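Local coordinates for putative pectin lyase (Geobacillus virus E2, PDB 7CHU), which serves as the tailspike of a deep-sea thermophilic bacteriophage and probably binds, perhaps also cleaves, polysaccharides on the surface of its host, at the interface of chains A and B. Sequence-based numbering; all coordinates share one arbitrary frame. Chains: chain A/B, Putative pectin lyase.

Contact 1: the interface of chains A and B. Residues chain A 439-441; chain B 401, 415-416, 431-432.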
loop_
_atom_site.group_PDB
_atom_site.type_symbol
_atom_site.label_atom_id
_atom_site.label_comp_id
_atom_site.label_asym_id
_atom_site.label_seq_id
_atom_site.Cartn_x
_atom_site.Cartn_y
_atom_site.Cartn_z
ATOM N N ALA A 439 -37.335 -13.379 0.722
ATOM C CA ALA A 439 -37.126 -14.393 -0.298
ATOM C C ALA A 439 -37.429 -13.834 -1.679
ATOM O O ALA A 439 -37.927 -12.718 -1.830
ATOM C CB ALA A 439 -38.001 -15.619 -0.017
ATOM N N ASP A 440 -37.070 -14.599 -2.703
ATOM C CA ASP A 440 -37.517 -14.313 -4.064
ATOM C C ASP A 440 -38.358 -15.471 -4.603
ATOM O O ASP A 440 -38.206 -15.915 -5.747
ATOM C CB ASP A 440 -36.356 -13.947 -5.002
ATOM C CG ASP A 440 -35.173 -14.902 -4.940
ATOM O OD1 ASP A 440 -35.382 -16.103 -4.668
ATOM O OD2 ASP A 440 -34.021 -14.436 -5.182
ATOM N N ASN A 441 -39.265 -15.965 -3.768
ATOM C CA ASN A 441 -40.289 -16.905 -4.198
ATOM C C ASN A 441 -41.611 -16.515 -3.542
ATOM O O ASN A 441 -41.637 -15.910 -2.462
ATOM C CB ASN A 441 -39.889 -18.364 -3.895
ATOM C CG ASN A 441 -39.888 -18.697 -2.407
ATOM O OD1 ASN A 441 -40.942 -18.851 -1.788
ATOM N ND2 ASN A 441 -38.708 -18.864 -1.843
ATOM N N ARG B 401 -28.112 -11.429 -5.472
ATOM C CA ARG B 401 -29.296 -10.614 -5.729
ATOM C C ARG B 401 -29.963 -10.120 -4.450
ATOM O O ARG B 401 -31.166 -9.827 -4.452
ATOM C CB ARG B 401 -30.283 -11.409 -6.592
ATOM C CG ARG B 401 -29.784 -11.534 -8.004
ATOM C CD ARG B 401 -30.667 -12.482 -8.806
ATOM N NE ARG B 401 -30.462 -13.877 -8.431
ATOM C CZ ARG B 401 -31.306 -14.599 -7.697
ATOM N NH1 ARG B 401 -32.422 -14.062 -7.227
ATOM N NH2 ARG B 401 -31.025 -15.862 -7.427
ATOM N N GLN B 415 -34.784 -8.177 -2.292
ATOM C CA GLN B 415 -34.350 -9.454 -2.856
ATOM C C GLN B 415 -34.832 -9.560 -4.302
ATOM O O GLN B 415 -36.042 -9.525 -4.571
ATOM C CB GLN B 415 -34.865 -10.637 -2.030
ATOM C CG GLN B 415 -34.366 -12.010 -2.519
ATOM C CD GLN B 415 -32.848 -12.191 -2.393
ATOM O OE1 GLN B 415 -32.233 -11.750 -1.425
ATOM N NE2 GLN B 415 -32.247 -12.846 -3.376
ATOM N N ASN B 416 -33.881 -9.666 -5.228
ATOM C CA ASN B 416 -34.138 -9.835 -6.658
ATOM C C ASN B 416 -34.847 -8.631 -7.279
ATOM O O ASN B 416 -35.627 -8.782 -8.224
ATOM C CB ASN B 416 -34.923 -11.122 -6.937
ATOM C CG ASN B 416 -34.833 -11.556 -8.399
ATOM O OD1 ASN B 416 -33.848 -11.265 -9.093
ATOM N ND2 ASN B 416 -35.865 -12.252 -8.873
ATOM N N ASN B 431 -37.547 -15.684 -10.874
ATOM C CA ASN B 431 -37.885 -15.529 -9.472
ATOM C C ASN B 431 -38.680 -14.245 -9.254
ATOM O O ASN B 431 -38.507 -13.251 -9.971
ATOM C CB ASN B 431 -36.613 -15.537 -8.599
ATOM C CG ASN B 431 -35.987 -16.919 -8.497
ATOM O OD1 ASN B 431 -35.445 -17.444 -9.460
ATOM N ND2 ASN B 431 -36.084 -17.517 -7.329
ATOM N N ALA B 432 -39.594 -14.301 -8.280
ATOM C CA ALA B 432 -40.311 -13.123 -7.813
ATOM C C ALA B 432 -39.354 -12.160 -7.101
ATOM O O ALA B 432 -38.173 -12.453 -6.890
ATOM C CB ALA B 432 -41.434 -13.533 -6.869
#
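The turn that follows strand 433-438 of chain A pushes A:Asp440 into a polar notch of chain B lined by B:Arg401, B:Gln415, B:Asn416 and B:Asn431. This residue alone hides 97 Å² of its surface, more than half of the patch. Its carboxylate oxygen OD2 accepts from both B:Arg401 NH1, in a salt bridge at 2.6 Å, and B:Gln415 NE2, in a hydrogen bond at 3.0 Å. The two donors come from opposite faces of the carboxylate, each well above its plane, so the oxygen is clamped between them. The guanidinium lies nearly parallel to the carboxylate, 23° apart, and points its edge at it, whereas the amide of B:Gln415 stands steeply to it. A bend at chi2 (65°) folds the B:Gln415 chain back, which lets NE2 bond OD2 while CG packs on A:Asp440 CB at 3.7 Å. On the other flank, B:Asn431 gives its ND2 to the main-chain oxygen O of A:Asp440 at 3.1 Å, from above the carbonyl plane; its bond to OD1 is weak. Charge pairing with the arginine probably keeps the aspartate ionised. Beside the root of the side chain, B:Asn416 CB packs against A:Asp440 CB at 3.7 Å. The amide of B:Asn416 is turned away to serve its own chain: ND2 bonds B:Ala432 O at 3.0 Å and ties together two chain B segments that border the notch. B:Gln415 ends strand 410-415, B:Arg401 precedes strand 402-407, and B:Ala432 leads into strand 433-438, so the notch takes in the start of the same strand whose far end, in chain A, presents the aspartate.

Contact 2: the interface of chains A and B. Residues chain A 286, 318, 340; chain B 254, 283, 285, 315, 317.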
loop_
_atom_site.group_PDB
_atom_site.type_symbol
_atom_site.label_atom_id
_atom_site.label_comp_id
_atom_site.label_asym_id
_atom_site.label_seq_id
_atom_site.Cartn_x
_atom_site.Cartn_y
_atom_site.Cartn_z
ATOM N N GLY A 286 0.427 -5.441 2.598
ATOM C CA GLY A 286 0.824 -6.235 1.455
ATOM C C GLY A 286 1.740 -7.390 1.771
ATOM O O GLY A 286 2.451 -7.860 0.885
ATOM N N ASN A 318 -4.400 -5.904 3.224
ATOM C CA ASN A 318 -4.194 -6.662 1.986
ATOM C C ASN A 318 -3.017 -7.634 2.124
ATOM O O ASN A 318 -2.053 -7.628 1.357
ATOM C CB ASN A 318 -4.045 -5.731 0.753
ATOM C CG ASN A 318 -3.218 -4.460 1.020
ATOM O OD1 ASN A 318 -3.659 -3.527 1.718
ATOM N ND2 ASN A 318 -2.031 -4.401 0.423
ATOM N N GLY A 340 -9.096 -6.478 3.599
ATOM C CA GLY A 340 -8.668 -6.905 2.284
ATOM C C GLY A 340 -7.726 -8.086 2.277
ATOM O O GLY A 340 -6.970 -8.251 1.320
ATOM N N LEU B 254 3.997 -7.310 -6.627
ATOM C CA LEU B 254 3.466 -6.168 -5.890
ATOM C C LEU B 254 3.873 -4.903 -6.625
ATOM O O LEU B 254 5.050 -4.542 -6.633
ATOM C CB LEU B 254 3.982 -6.153 -4.449
ATOM C CG LEU B 254 3.051 -6.800 -3.401
ATOM C CD1 LEU B 254 2.671 -8.221 -3.768
ATOM C CD2 LEU B 254 3.714 -6.768 -2.010
ATOM N N GLN B 283 -0.672 -7.668 -6.588
ATOM C CA GLN B 283 -1.212 -6.483 -5.940
ATOM C C GLN B 283 -0.850 -5.227 -6.719
ATOM O O GLN B 283 0.222 -5.138 -7.314
ATOM C CB GLN B 283 -0.672 -6.333 -4.494
ATOM C CG GLN B 283 -0.956 -7.553 -3.646
ATOM C CD GLN B 283 -1.099 -7.261 -2.169
ATOM O OE1 GLN B 283 -1.235 -6.113 -1.752
ATOM N NE2 GLN B 283 -1.093 -8.326 -1.364
ATOM N N ILE B 285 -1.124 -1.239 -5.455
ATOM C CA ILE B 285 -1.396 -0.409 -4.287
ATOM C C ILE B 285 -1.099 1.032 -4.657
ATOM O O ILE B 285 0.052 1.370 -4.954
ATOM C CB ILE B 285 -0.550 -0.854 -3.085
ATOM C CG1 ILE B 285 -0.855 -2.326 -2.733
ATOM C CG2 ILE B 285 -0.766 0.084 -1.891
ATOM C CD1 ILE B 285 0.187 -2.969 -1.785
ATOM N N TYR B 315 -5.250 -8.005 -5.605
ATOM C CA TYR B 315 -5.609 -6.938 -4.680
ATOM C C TYR B 315 -5.423 -5.617 -5.410
ATOM O O TYR B 315 -4.307 -5.287 -5.816
ATOM C CB TYR B 315 -4.748 -6.982 -3.425
ATOM C CG TYR B 315 -4.635 -8.316 -2.707
ATOM C CD1 TYR B 315 -3.967 -9.384 -3.287
ATOM C CD2 TYR B 315 -5.119 -8.469 -1.408
ATOM C CE1 TYR B 315 -3.807 -10.579 -2.610
ATOM C CE2 TYR B 315 -4.967 -9.673 -0.710
ATOM C CZ TYR B 315 -4.312 -10.717 -1.320
ATOM O OH TYR B 315 -4.177 -11.893 -0.641
ATOM N N MET B 317 -5.831 -1.947 -4.553
ATOM C CA MET B 317 -6.012 -1.163 -3.338
ATOM C C MET B 317 -5.754 0.309 -3.612
ATOM O O MET B 317 -4.653 0.686 -4.034
ATOM C CB MET B 317 -5.073 -1.646 -2.220
ATOM C CG MET B 317 -5.073 -3.161 -1.979
ATOM S SD MET B 317 -6.655 -3.799 -1.333
ATOM C CE MET B 317 -6.866 -2.839 0.147
#
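A:Asn318 projects from a turn of the chain A beta-helix against the side chains of B:Gln283, B:Ile285, B:Tyr315 and B:Met317, which stand on strands 283-285 and 315-317 of chain B. The tight part is centred on a pair of hydrogen bonds to one glutamine amide. B:Gln283 OE1 accepts from the side-chain ND2 of A:Asn318 at 2.9 Å, the donor lying in the carbonyl plane, while NE2 of the same amide gives a bond to the main-chain O of A:Asn318 at 3.0 Å. Using both ends of the glutamine fixes which way its amide is flipped. The two amide planes stand 64° apart, and the A:Asn318 side chain reaches OE1 with its CG placed between the backbone N and the carbonyl carbon (chi1 40°). Around this pair the contacts are van der Waals: A:Asn318 CB rests on the rim of the B:Tyr315 ring, 3.6 Å from CD2, and B:Met317 CG lies over a face of the A:Asn318 amide, 3.8 Å from its CG. The methionine, bent at chi2 and chi3, runs past the asparagine in the opposite direction and brings its CE methyl to 3.6 Å from A:Asn318 OD1. B:Ile285 comes towards A:Asn318 from the opposite direction, its CD1 methyl 3.4 Å from the amide nitrogen ND2.

The margins are looser. A:Gly286 and A:Gly340, like A:Asn318, have positive phi and follow short strands in neighbouring coils, and they offer mainly backbone. A:Gly286 O touches B:Leu254 CD2, a residue that hides merely 1 Å² there. A:Gly340 O lies in the plane of the B:Tyr315 ring, at its edge, and these two residues hide 4 and 5 Å². Over the centre of one face of that same ring sits the amide nitrogen NE2 of B:Gln283, 3.6 Å above the plane.

Contacts 1 and 2 join the same two chains about 35 Å apart, measured between the centres of their C-alpha atoms, and have no residue in common. Contact 2 lies along the beta-helix, where strands 283-285 and 315-317 of one subunit face turns of the next; contact 1 belongs to the later strands 410-415 and 433-438. In both, a polar residue just after a chain A strand enters a chain B surface. The interface is not an exact two-fold, which is consistent with the deposited three-chain assembly, in which the same contacts, repeated between neighbours, would bind the spike at separate levels of its length.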